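Local structure of uncharacterized protein (Thermus thermophilus HB8, 4WVA) at residues W48-A51 / W52-L56. The protein hydrolyses mannosylglycerate, a solute made under osmotic stress, to mannose and glycerate, and very probably accepts glucosylglycerate as well. Residues are numbered along the deposited sequence; the frame is centred on the assembly and turned at random.
Sequences WERA and WQELL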
# COMPACT_ATOMS: atom_id res chain seq x y z
N TRP A 48 6.06 -24.65 -25.84
CA TRP A 48 5.53 -23.29 -25.60
C TRP A 48 4.33 -22.97 -26.47
O TRP A 48 3.36 -22.37 -25.98
CB TRP A 48 6.61 -22.21 -25.78
CG TRP A 48 7.55 -22.20 -24.65
CD1 TRP A 48 8.68 -22.94 -24.54
CD2 TRP A 48 7.43 -21.45 -23.43
NE1 TRP A 48 9.30 -22.69 -23.34
CE2 TRP A 48 8.54 -21.80 -22.63
CE3 TRP A 48 6.50 -20.53 -22.94
CZ2 TRP A 48 8.75 -21.24 -21.37
CZ3 TRP A 48 6.72 -19.97 -21.69
CH2 TRP A 48 7.83 -20.35 -20.91
N GLU A 49 4.35 -23.37 -27.74
CA GLU A 49 3.20 -23.13 -28.59
C GLU A 49 1.95 -23.78 -28.01
O GLU A 49 0.87 -23.19 -28.05
CB GLU A 49 3.40 -23.64 -30.03
CG GLU A 49 2.21 -23.30 -30.95
CD GLU A 49 1.96 -21.79 -31.10
OE1 GLU A 49 0.97 -21.23 -30.54
OE2 GLU A 49 2.78 -21.14 -31.80
N ARG A 50 2.10 -24.99 -27.49
CA ARG A 50 0.99 -25.73 -26.91
C ARG A 50 0.40 -25.02 -25.69
O ARG A 50 -0.81 -25.04 -25.50
CB ARG A 50 1.44 -27.15 -26.55
CG ARG A 50 0.35 -28.03 -25.97
CD ARG A 50 -0.78 -28.26 -26.94
NE ARG A 50 -1.82 -29.10 -26.35
CZ ARG A 50 -2.77 -28.68 -25.51
NH1 ARG A 50 -2.81 -27.40 -25.12
NH2 ARG A 50 -3.68 -29.54 -25.07
N ALA A 51 1.26 -24.38 -24.89
CA ALA A 51 0.82 -23.59 -23.74
C ALA A 51 -0.05 -22.42 -24.19
O ALA A 51 -1.11 -22.18 -23.65
CB ALA A 51 2.01 -23.12 -22.93
N TRP A 52 0.40 -21.70 -25.21
CA TRP A 52 -0.40 -20.60 -25.75
C TRP A 52 -1.72 -21.12 -26.31
O TRP A 52 -2.78 -20.52 -26.12
CB TRP A 52 0.34 -19.89 -26.86
CG TRP A 52 1.43 -18.98 -26.45
CD1 TRP A 52 2.75 -19.14 -26.67
CD2 TRP A 52 1.28 -17.72 -25.77
NE1 TRP A 52 3.45 -18.07 -26.17
CE2 TRP A 52 2.57 -17.18 -25.62
CE3 TRP A 52 0.19 -17.00 -25.28
CZ2 TRP A 52 2.79 -15.96 -24.99
CZ3 TRP A 52 0.42 -15.78 -24.65
CH2 TRP A 52 1.69 -15.27 -24.53
N GLN A 53 -1.66 -22.24 -27.02
CA GLN A 53 -2.84 -22.74 -27.71
C GLN A 53 -3.98 -23.02 -26.74
O GLN A 53 -5.15 -22.77 -27.05
CB GLN A 53 -2.50 -23.98 -28.54
CG GLN A 53 -1.73 -23.67 -29.82
CD GLN A 53 -2.52 -22.81 -30.79
OE1 GLN A 53 -3.77 -22.90 -30.86
NE2 GLN A 53 -1.82 -21.96 -31.54
N GLU A 54 -3.64 -23.55 -25.56
CA GLU A 54 -4.62 -23.78 -24.51
C GLU A 54 -5.47 -22.54 -24.27
O GLU A 54 -6.69 -22.65 -24.14
CB GLU A 54 -3.95 -24.21 -23.19
CG GLU A 54 -4.93 -24.71 -22.14
CD GLU A 54 -5.38 -26.15 -22.34
OE1 GLU A 54 -4.63 -26.92 -22.98
OE2 GLU A 54 -6.46 -26.52 -21.81
N LEU A 55 -4.83 -21.37 -24.19
CA LEU A 55 -5.55 -20.16 -23.83
C LEU A 55 -6.19 -19.52 -25.06
O LEU A 55 -7.25 -18.90 -24.97
CB LEU A 55 -4.62 -19.19 -23.13
CG LEU A 55 -3.92 -19.80 -21.90
CD1 LEU A 55 -3.08 -18.73 -21.24
CD2 LEU A 55 -4.94 -20.43 -20.96
N LEU A 56 -5.56 -19.64 -26.22
CA LEU A 56 -6.22 -19.15 -27.44
C LEU A 56 -7.55 -19.86 -27.60
O LEU A 56 -8.57 -19.24 -27.96
CB LEU A 56 -5.37 -19.44 -28.68
CG LEU A 56 -4.07 -18.66 -28.80
CD1 LEU A 56 -3.25 -19.15 -29.99
CD2 LEU A 56 -4.40 -17.21 -28.97
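Trp-52 N, Gln-53 N and Glu-54 N donate to Trp-48 O, Glu-49 O and Arg-50 O at 3.1, 2.9 and 3.2 Å, the i to i+4 pattern of the first turns of an alpha helix. Two side-chain pairs with the same spacing are laid over this backbone. Arg-50 NH1 reaches Glu-54 OE1 at 2.8 Å in a nearly straight salt bridge (163°). The carboxylate lies almost coplanar with the guanidinium, 7° apart, and NH1 approaches OE1 roughly in line with the C-O bond; Arg-50 gets there by extending CG anti to the backbone N (chi1 -179°) and bending at chi2. Thr-21 OG1 is also hydrogen-bonded to this OE1, while Ser-36, next to Asp-35, which probably binds substrate, holds Glu-54 OE2, so both carboxylate oxygens are gripped. Gln-53 NE2 gives a longer bond, 3.1 Å, to Glu-49 OE1, arriving from above the carboxylate plane; Glu-49 OE2 is salt-bridged to Arg-127. A leucine in place of Gln-53 would probably cost Glu-49 OE1 this amide donor. Trp-52 CD1 lies 3.4 Å from Trp-48 O, and Trp-52 NE1 is hydrogen-bonded to Asp-118 OD2. Within the (alpha/alpha)6-barrel, Trp-48 and Trp-52 lie against Leu-114 of helix 107-117 and touch helix 121-146, as does Leu-56; Ala-51 and Glu-54 meet Trp-43 of helix 33-43, and Leu-55 bridges Ala-40 and Val-111.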